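Local coordinates for adhesion G-protein coupled receptor G6 (Danio rerio, PDB 6V55) that serves as a calcium-binding adhesion G-protein coupled receptor, linked to myelination, whose large extracellular region probably takes part in cell adhesion and signalling, at residues F95-K103 with V471-R479; Y378-L389 with Q401-T412. All coordinates share one frame; numbering follows the deposited sequence.

Interaction 1 of 2, residues F95-K103 with V471-R479; sequences FNSDFSVQK and VPCFPYKDR. With CA (calcium ion), chain C; NAG (2-acetamido-2-deoxy-beta-D-glucopyranose), chain K.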
# COMPACT_ATOMS: atom_id res chain seq x y z
N PHE A 95 -1.81 -0.79 -1.03
CA PHE A 95 -2.09 0.58 -1.44
C PHE A 95 -3.42 0.59 -2.17
O PHE A 95 -3.64 -0.23 -3.07
CB PHE A 95 -0.98 1.13 -2.32
CG PHE A 95 -1.32 2.44 -3.02
CD1 PHE A 95 -1.71 3.57 -2.29
CD2 PHE A 95 -1.21 2.55 -4.40
CE1 PHE A 95 -2.00 4.79 -2.95
CE2 PHE A 95 -1.49 3.76 -5.06
CZ PHE A 95 -1.89 4.88 -4.33
N ASN A 96 -4.31 1.50 -1.76
CA ASN A 96 -5.62 1.68 -2.38
C ASN A 96 -5.88 3.17 -2.60
O ASN A 96 -5.67 3.98 -1.69
CB ASN A 96 -6.71 1.08 -1.50
CG ASN A 96 -6.58 -0.41 -1.38
OD1 ASN A 96 -6.82 -1.14 -2.35
ND2 ASN A 96 -6.20 -0.87 -0.20
N SER A 97 -6.28 3.53 -3.82
CA SER A 97 -6.64 4.90 -4.12
C SER A 97 -8.12 4.90 -4.48
O SER A 97 -8.65 3.87 -4.91
CB SER A 97 -5.84 5.48 -5.29
OG SER A 97 -5.91 4.58 -6.39
N ASP A 98 -8.79 6.03 -4.31
CA ASP A 98 -10.20 6.02 -4.67
C ASP A 98 -10.32 6.60 -6.08
O ASP A 98 -9.36 6.56 -6.84
CB ASP A 98 -11.07 6.72 -3.61
CG ASP A 98 -10.66 8.18 -3.31
OD1 ASP A 98 -11.18 8.72 -2.31
OD2 ASP A 98 -9.91 8.83 -4.04
N PHE A 99 -11.49 7.17 -6.42
CA PHE A 99 -11.84 7.58 -7.78
C PHE A 99 -11.33 8.96 -8.18
O PHE A 99 -11.42 9.30 -9.36
CB PHE A 99 -13.37 7.57 -7.97
CG PHE A 99 -14.15 8.24 -6.85
CD1 PHE A 99 -14.42 9.61 -6.90
CD2 PHE A 99 -14.62 7.50 -5.77
CE1 PHE A 99 -15.12 10.24 -5.86
CE2 PHE A 99 -15.32 8.13 -4.74
CZ PHE A 99 -15.56 9.50 -4.80
N SER A 100 -10.83 9.78 -7.25
CA SER A 100 -10.47 11.15 -7.62
C SER A 100 -9.39 11.66 -6.67
O SER A 100 -9.22 11.13 -5.58
CB SER A 100 -11.68 12.08 -7.54
OG SER A 100 -11.93 12.37 -6.18
N VAL A 101 -8.70 12.74 -7.10
CA VAL A 101 -7.57 13.41 -6.43
C VAL A 101 -6.39 12.47 -6.22
O VAL A 101 -6.37 11.66 -5.29
CB VAL A 101 -7.97 14.05 -5.08
CG1 VAL A 101 -6.83 14.87 -4.51
CG2 VAL A 101 -9.23 14.89 -5.22
N GLN A 102 -5.35 12.61 -7.05
CA GLN A 102 -4.18 11.76 -6.98
C GLN A 102 -2.94 12.60 -6.67
O GLN A 102 -2.80 13.71 -7.18
CB GLN A 102 -3.98 11.00 -8.27
CG GLN A 102 -4.97 9.88 -8.40
CD GLN A 102 -6.21 10.30 -9.13
OE1 GLN A 102 -6.13 10.95 -10.16
NE2 GLN A 102 -7.38 9.95 -8.58
N LYS A 103 -2.08 12.06 -5.84
CA LYS A 103 -0.78 12.64 -5.56
C LYS A 103 0.31 11.71 -6.10
O LYS A 103 0.04 10.78 -6.87
CB LYS A 103 -0.62 12.91 -4.07
CG LYS A 103 -1.72 13.78 -3.48
CD LYS A 103 -1.71 15.21 -4.00
CE LYS A 103 -3.06 15.86 -3.74
NZ LYS A 103 -2.98 17.31 -3.42
N VAL A 471 -16.38 5.70 3.50
CA VAL A 471 -15.77 5.96 2.19
C VAL A 471 -16.36 7.27 1.67
O VAL A 471 -17.40 7.74 2.17
CB VAL A 471 -16.01 4.79 1.20
CG1 VAL A 471 -15.39 3.49 1.71
CG2 VAL A 471 -17.45 4.66 0.92
N PRO A 472 -15.71 7.91 0.68
CA PRO A 472 -16.29 9.12 0.09
C PRO A 472 -17.52 8.87 -0.76
O PRO A 472 -17.63 7.84 -1.44
CB PRO A 472 -15.15 9.67 -0.78
CG PRO A 472 -14.21 8.55 -0.93
CD PRO A 472 -14.26 7.88 0.38
N CYS A 473 -18.43 9.84 -0.73
CA CYS A 473 -19.58 9.82 -1.61
C CYS A 473 -19.11 10.05 -3.04
O CYS A 473 -18.37 11.00 -3.31
CB CYS A 473 -20.59 10.90 -1.20
SG CYS A 473 -21.53 10.57 0.30
N PHE A 474 -19.50 9.16 -3.94
CA PHE A 474 -19.16 9.31 -5.35
C PHE A 474 -20.13 10.29 -6.00
O PHE A 474 -21.34 10.12 -5.87
CB PHE A 474 -19.23 7.97 -6.07
CG PHE A 474 -18.84 8.05 -7.51
CD1 PHE A 474 -17.50 8.17 -7.86
CD2 PHE A 474 -19.80 8.04 -8.52
CE1 PHE A 474 -17.11 8.23 -9.19
CE2 PHE A 474 -19.42 8.14 -9.86
CZ PHE A 474 -18.07 8.23 -10.19
N PRO A 475 -19.65 11.31 -6.72
CA PRO A 475 -18.26 11.71 -6.97
C PRO A 475 -17.79 13.02 -6.33
O PRO A 475 -16.69 13.46 -6.65
CB PRO A 475 -18.23 11.87 -8.48
CG PRO A 475 -19.57 12.50 -8.74
CD PRO A 475 -20.55 11.94 -7.71
N TYR A 476 -18.59 13.64 -5.46
CA TYR A 476 -18.21 14.97 -5.01
C TYR A 476 -17.41 14.96 -3.71
O TYR A 476 -16.73 15.95 -3.43
CB TYR A 476 -19.47 15.83 -4.89
CG TYR A 476 -20.13 15.97 -6.24
CD1 TYR A 476 -19.39 16.45 -7.34
CD2 TYR A 476 -21.45 15.61 -6.45
CE1 TYR A 476 -19.97 16.57 -8.61
CE2 TYR A 476 -22.03 15.74 -7.71
CZ TYR A 476 -21.29 16.22 -8.78
OH TYR A 476 -21.88 16.34 -10.02
N LYS A 477 -17.50 13.86 -2.94
CA LYS A 477 -16.75 13.61 -1.70
C LYS A 477 -16.99 14.64 -0.60
O LYS A 477 -16.16 14.76 0.31
CB LYS A 477 -15.23 13.48 -1.92
CG LYS A 477 -14.76 12.58 -3.02
CD LYS A 477 -13.26 12.82 -3.23
CE LYS A 477 -12.38 11.92 -2.39
NZ LYS A 477 -11.15 11.50 -3.12
N ASP A 478 -18.11 15.37 -0.65
CA ASP A 478 -18.40 16.38 0.38
C ASP A 478 -18.75 15.71 1.69
O ASP A 478 -18.36 16.20 2.76
CB ASP A 478 -19.54 17.31 -0.04
CG ASP A 478 -19.48 17.73 -1.51
OD1 ASP A 478 -20.51 17.55 -2.21
OD2 ASP A 478 -18.44 18.26 -1.97
N ARG A 479 -19.50 14.61 1.64
CA ARG A 479 -19.89 13.82 2.80
C ARG A 479 -19.50 12.35 2.57
O ARG A 479 -18.95 11.99 1.53
CB ARG A 479 -21.39 13.97 3.12
CG ARG A 479 -21.96 15.39 2.98
CD ARG A 479 -23.37 15.53 3.54
NE ARG A 479 -23.39 15.77 4.99
CZ ARG A 479 -24.50 16.07 5.67
NH1 ARG A 479 -25.68 16.14 5.05
NH2 ARG A 479 -24.44 16.28 6.98
CA CA C . -7.59 9.59 -4.57
C1 NAG K . -25.10 12.05 7.71
C2 NAG K . -24.17 11.14 8.54
C3 NAG K . -24.56 11.15 10.03
C4 NAG K . -24.64 12.58 10.57
C5 NAG K . -25.59 13.41 9.70
C6 NAG K . -25.68 14.87 10.12
C7 NAG K . -23.04 9.21 7.53
C8 NAG K . -23.19 7.83 6.98
N2 NAG K . -24.16 9.79 8.00
O3 NAG K . -23.61 10.41 10.79
O4 NAG K . -25.04 12.59 11.94
O5 NAG K . -25.15 13.39 8.32
O6 NAG K . -24.67 15.69 9.54
O7 NAG K . -21.94 9.78 7.57
O HOH W 1 -7.31 8.14 -6.66
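D98, the first residue of 95-103 to meet 471-479, faces two cations: OD2 binds the calcium ion at 2.5 Å, while OD1 forms a salt bridge with K477 NZ at 2.9 Å, the ammonium on its syn side and 24° out of the carboxylate plane; a weaker bond runs from NZ to OD2. P472 CG packs against D98 OD1. F99 follows, and an aromatic side chain suits it because, with CG placed between backbone N and carbonyl carbon (chi1 47°), its flat ring reaches in among P472, F474, P475 and the aliphatic part of K477. F474 turns an edge to it in a T-shaped stack, F474 CD1 standing 3.4 Å above the F99 ring plane over its centre, planes at 82°. Nearby, C473 is disulfide-bonded to C504. S100 binds the calcium through its carbonyl O and offers OG to K477 NZ at 3.3 Å; V101 O is another calcium ligand. A lysine suits position 477 because its methylenes run past the F99 ring while its ammonium reaches D98 and also E53, itself a calcium ligand. A methionine in its place would probably leave D98 OD1 and E53 without their shared cation. E53, D61 and one water, which receives a bond from Q102 NE2, complete the coordination. Packed against a distant segment of the same chain, this is the calcium site of a CUB domain.

Interaction 2 of 2, residues Y378-L389 with Q401-T412; sequences YRVYVDGISLQL and QIYLALLVYKNT. Unlike the reference sequence in segment 401-412: I402 (reference Thr). With NAG (2-acetamido-2-deoxy-beta-D-glucopyranose), chain J.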
# COMPACT_ATOMS: atom_id res chain seq x y z
N TYR A 378 -8.96 -14.05 32.28
CA TYR A 378 -9.32 -13.55 30.95
C TYR A 378 -10.76 -13.04 30.96
O TYR A 378 -11.63 -13.65 31.59
CB TYR A 378 -9.17 -14.63 29.88
CG TYR A 378 -7.76 -14.80 29.40
CD1 TYR A 378 -7.24 -13.95 28.42
CD2 TYR A 378 -6.96 -15.79 29.91
CE1 TYR A 378 -5.93 -14.11 27.98
CE2 TYR A 378 -5.66 -15.96 29.48
CZ TYR A 378 -5.15 -15.12 28.52
OH TYR A 378 -3.84 -15.31 28.11
N ARG A 379 -11.01 -11.93 30.28
CA ARG A 379 -12.38 -11.41 30.17
C ARG A 379 -13.03 -11.91 28.88
O ARG A 379 -13.31 -11.16 27.95
CB ARG A 379 -12.40 -9.90 30.25
CG ARG A 379 -11.78 -9.37 31.51
CD ARG A 379 -11.24 -7.98 31.32
NE ARG A 379 -10.30 -7.92 30.20
CZ ARG A 379 -9.93 -6.78 29.62
NH1 ARG A 379 -10.41 -5.63 30.06
NH2 ARG A 379 -9.07 -6.80 28.60
N VAL A 380 -13.27 -13.23 28.86
CA VAL A 380 -14.00 -13.88 27.77
C VAL A 380 -15.32 -14.41 28.32
O VAL A 380 -15.33 -15.11 29.34
CB VAL A 380 -13.16 -15.00 27.12
CG1 VAL A 380 -13.89 -15.56 25.90
CG2 VAL A 380 -11.77 -14.51 26.76
N TYR A 381 -16.42 -14.09 27.64
CA TYR A 381 -17.75 -14.43 28.12
C TYR A 381 -18.54 -15.05 26.97
O TYR A 381 -18.18 -14.87 25.80
CB TYR A 381 -18.48 -13.19 28.67
CG TYR A 381 -17.70 -12.37 29.72
CD1 TYR A 381 -17.86 -12.63 31.08
CD2 TYR A 381 -16.83 -11.32 29.34
CE1 TYR A 381 -17.17 -11.89 32.05
CE2 TYR A 381 -16.14 -10.56 30.32
CZ TYR A 381 -16.33 -10.86 31.66
OH TYR A 381 -15.68 -10.16 32.65
N VAL A 382 -19.63 -15.77 27.28
CA VAL A 382 -20.50 -16.32 26.24
C VAL A 382 -21.62 -15.34 25.94
O VAL A 382 -22.34 -14.90 26.84
CB VAL A 382 -21.05 -17.71 26.60
CG1 VAL A 382 -19.98 -18.69 26.43
CG2 VAL A 382 -21.51 -17.82 28.03
N ASP A 383 -21.78 -15.01 24.66
CA ASP A 383 -22.80 -14.09 24.19
C ASP A 383 -23.92 -14.81 23.46
O ASP A 383 -24.85 -14.15 22.96
CB ASP A 383 -22.16 -13.03 23.26
CG ASP A 383 -22.87 -11.66 23.32
OD1 ASP A 383 -23.85 -11.53 24.10
OD2 ASP A 383 -22.46 -10.73 22.58
N GLY A 384 -23.86 -16.13 23.37
CA GLY A 384 -24.89 -16.91 22.70
C GLY A 384 -24.48 -18.36 22.53
O GLY A 384 -23.31 -18.63 22.22
N ILE A 385 -25.43 -19.29 22.72
CA ILE A 385 -25.15 -20.72 22.64
C ILE A 385 -26.45 -21.44 22.31
O ILE A 385 -27.52 -21.04 22.79
CB ILE A 385 -24.47 -21.24 23.94
CG1 ILE A 385 -24.16 -22.73 23.91
CG2 ILE A 385 -25.27 -20.87 25.18
CD1 ILE A 385 -23.13 -23.10 24.91
N SER A 386 -26.38 -22.44 21.42
CA SER A 386 -27.56 -23.21 21.06
C SER A 386 -27.17 -24.64 20.68
O SER A 386 -26.05 -24.89 20.21
CB SER A 386 -28.31 -22.56 19.91
OG SER A 386 -27.66 -22.76 18.66
N LEU A 387 -28.11 -25.57 20.87
CA LEU A 387 -27.85 -26.99 20.62
C LEU A 387 -28.07 -27.31 19.16
O LEU A 387 -29.11 -26.97 18.59
CB LEU A 387 -28.78 -27.86 21.48
CG LEU A 387 -28.83 -29.37 21.24
CD1 LEU A 387 -27.53 -30.03 21.55
CD2 LEU A 387 -29.89 -29.97 22.09
N GLN A 388 -27.11 -28.00 18.55
CA GLN A 388 -27.21 -28.31 17.12
C GLN A 388 -27.60 -29.73 16.81
O GLN A 388 -28.35 -29.96 15.87
CB GLN A 388 -25.89 -28.03 16.43
CG GLN A 388 -25.61 -26.60 16.26
CD GLN A 388 -24.56 -26.40 15.21
OE1 GLN A 388 -24.76 -25.63 14.27
NE2 GLN A 388 -23.45 -27.12 15.34
N LEU A 389 -27.11 -30.69 17.58
CA LEU A 389 -27.20 -32.11 17.25
C LEU A 389 -27.30 -32.83 18.58
O LEU A 389 -26.56 -32.50 19.50
CB LEU A 389 -25.97 -32.53 16.47
CG LEU A 389 -25.61 -33.80 15.69
CD1 LEU A 389 -25.19 -34.89 16.61
CD2 LEU A 389 -26.68 -34.29 14.84
N GLN A 401 -24.12 -34.34 22.67
CA GLN A 401 -24.79 -33.11 22.28
C GLN A 401 -23.75 -32.19 21.64
O GLN A 401 -22.63 -32.10 22.15
CB GLN A 401 -25.45 -32.44 23.49
CG GLN A 401 -26.51 -33.30 24.20
CD GLN A 401 -27.14 -32.59 25.39
OE1 GLN A 401 -27.02 -31.38 25.53
NE2 GLN A 401 -27.81 -33.35 26.25
N ILE A 402 -24.10 -31.54 20.53
CA ILE A 402 -23.19 -30.64 19.84
C ILE A 402 -23.78 -29.24 19.92
O ILE A 402 -24.92 -29.02 19.51
CB ILE A 402 -22.93 -31.06 18.39
CG1 ILE A 402 -22.37 -32.48 18.35
CG2 ILE A 402 -21.94 -30.13 17.75
CD1 ILE A 402 -21.91 -32.97 17.00
N TYR A 403 -22.99 -28.31 20.46
CA TYR A 403 -23.38 -26.93 20.72
C TYR A 403 -22.55 -25.98 19.88
O TYR A 403 -21.37 -26.24 19.61
CB TYR A 403 -23.18 -26.57 22.20
CG TYR A 403 -24.24 -27.15 23.11
CD1 TYR A 403 -25.34 -26.39 23.48
CD2 TYR A 403 -24.14 -28.45 23.57
CE1 TYR A 403 -26.33 -26.91 24.30
CE2 TYR A 403 -25.11 -28.98 24.40
CZ TYR A 403 -26.20 -28.20 24.76
OH TYR A 403 -27.18 -28.73 25.57
N LEU A 404 -23.16 -24.88 19.47
CA LEU A 404 -22.48 -23.79 18.78
C LEU A 404 -22.50 -22.56 19.68
O LEU A 404 -23.58 -22.13 20.10
CB LEU A 404 -23.17 -23.50 17.46
CG LEU A 404 -22.55 -22.44 16.57
CD1 LEU A 404 -21.19 -22.88 16.09
CD2 LEU A 404 -23.50 -22.24 15.40
N ALA A 405 -21.32 -21.99 19.97
CA ALA A 405 -21.21 -20.94 20.98
C ALA A 405 -20.39 -19.76 20.48
O ALA A 405 -19.36 -19.93 19.82
CB ALA A 405 -20.58 -21.46 22.26
N LEU A 406 -20.83 -18.55 20.87
CA LEU A 406 -20.14 -17.29 20.60
C LEU A 406 -19.43 -16.83 21.87
O LEU A 406 -20.09 -16.44 22.84
CB LEU A 406 -21.12 -16.22 20.13
CG LEU A 406 -20.55 -14.86 19.70
CD1 LEU A 406 -19.77 -15.03 18.43
CD2 LEU A 406 -21.65 -13.85 19.51
N LEU A 407 -18.11 -16.85 21.86
CA LEU A 407 -17.30 -16.27 22.92
C LEU A 407 -16.88 -14.87 22.50
O LEU A 407 -16.51 -14.66 21.34
CB LEU A 407 -16.06 -17.11 23.22
CG LEU A 407 -16.22 -18.62 23.05
CD1 LEU A 407 -14.88 -19.35 23.03
CD2 LEU A 407 -17.09 -19.17 24.15
N VAL A 408 -16.94 -13.92 23.43
CA VAL A 408 -16.59 -12.52 23.16
C VAL A 408 -15.49 -12.09 24.14
O VAL A 408 -15.61 -12.30 25.35
CB VAL A 408 -17.83 -11.59 23.23
CG1 VAL A 408 -18.68 -11.86 24.43
CG2 VAL A 408 -17.45 -10.12 23.22
N TYR A 409 -14.41 -11.52 23.60
CA TYR A 409 -13.28 -11.01 24.37
C TYR A 409 -13.50 -9.53 24.64
O TYR A 409 -13.46 -8.72 23.71
CB TYR A 409 -11.99 -11.25 23.59
CG TYR A 409 -10.68 -11.25 24.35
CD1 TYR A 409 -10.63 -10.97 25.71
CD2 TYR A 409 -9.49 -11.55 23.68
CE1 TYR A 409 -9.41 -10.97 26.38
CE2 TYR A 409 -8.27 -11.55 24.34
CZ TYR A 409 -8.23 -11.27 25.69
OH TYR A 409 -7.00 -11.28 26.34
N LYS A 410 -13.74 -9.17 25.90
CA LYS A 410 -14.07 -7.79 26.25
C LYS A 410 -12.79 -6.98 26.38
O LYS A 410 -11.99 -7.22 27.29
CB LYS A 410 -14.84 -7.74 27.57
CG LYS A 410 -16.33 -7.81 27.47
CD LYS A 410 -16.94 -6.55 26.84
CE LYS A 410 -18.42 -6.84 26.42
NZ LYS A 410 -19.14 -5.75 25.65
N ASN A 411 -12.58 -6.04 25.44
CA ASN A 411 -11.64 -4.91 25.53
C ASN A 411 -10.18 -5.36 25.64
O ASN A 411 -9.51 -5.13 26.66
CB ASN A 411 -12.03 -3.95 26.66
CG ASN A 411 -13.45 -3.44 26.53
OD1 ASN A 411 -14.40 -4.21 26.35
ND2 ASN A 411 -13.58 -2.12 26.57
N THR A 412 -9.70 -5.98 24.57
CA THR A 412 -8.28 -6.32 24.48
C THR A 412 -7.79 -5.99 23.08
O THR A 412 -8.51 -6.24 22.11
CB THR A 412 -8.06 -7.81 24.83
OG1 THR A 412 -8.29 -8.00 26.23
CG2 THR A 412 -6.61 -8.28 24.52
C1 NAG J . -21.84 -14.88 31.57
C2 NAG J . -23.22 -14.85 32.29
C3 NAG J . -24.07 -13.66 31.79
C4 NAG J . -23.30 -12.35 31.91
C5 NAG J . -21.99 -12.45 31.13
C6 NAG J . -21.14 -11.20 31.22
C7 NAG J . -24.44 -16.81 33.15
C8 NAG J . -25.14 -18.09 32.78
N2 NAG J . -23.93 -16.11 32.13
O3 NAG J . -25.29 -13.59 32.53
O4 NAG J . -24.08 -11.26 31.41
O5 NAG J . -21.20 -13.54 31.63
O6 NAG J . -21.64 -10.26 32.15
O7 NAG J . -24.34 -16.44 34.32
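The antiparallel beta hairpin of the SEA domain pairs 378-389, on an outermost strand of its sheet, with 401-412, which is bonded on its other side to strand 342-353. Backbone bonds run from K410 N to R379 O at one end to I402 N to L389 O at the other, and the chain turns a corner at D383. Q388 and L389 both face I402, a classic beta bulge: Q388 N donates to I402 O at 2.6 Å, whereas L389 N reaches the same oxygen only weakly. V380, V382, I385, L387, Y403, A405, L407 and Y409 share one face, whose apolar groups pack under two helices: V382, I385 and Y403 under 361-374, L407 under 419-427; V382 CG1 meets L407 CD2 at 3.7 Å. At the corner, D383 CB lies against V408 CG1 and L406 CD2 of the opposite face, and the D383 carboxylate forms a salt bridge to R489. Y381 CD1 lies 3.5 Å from O5 of the attached glycan, and its ring meets K410 CG, while the K410 ammonium bridges to D342. The R379 guanidinium has K410 O over one face, and its NH2 makes weak bonds to N411 O and T412 OG1. L387, its CG anti to the backbone N (chi1 171°), carries CD1 over the Y403 ring, 4.1 Å from its centroid, a CH-pi contact; Y403 OH donates to Q401 OE1 at 2.7 Å.

Overall arrangement
The two contacts lie in separate parts of an elongated extracellular chain: their centres are 40 Å apart and their nearest atoms about 23 Å, so they do not touch. Interaction 1 is the long-range one, bringing together segments 368 residues apart, and the chain between them includes the whole of interaction 2, whose segments are only 12 residues apart. The first probably helps fix how distant parts of the chain are placed, whereas the second is internal to one domain. Calcium enters only interaction 1. One connection runs between their surroundings: D383 of 378-389 pairs with R489, just past strand 480-488, which adjoins strand 468-472 leading into 471-479.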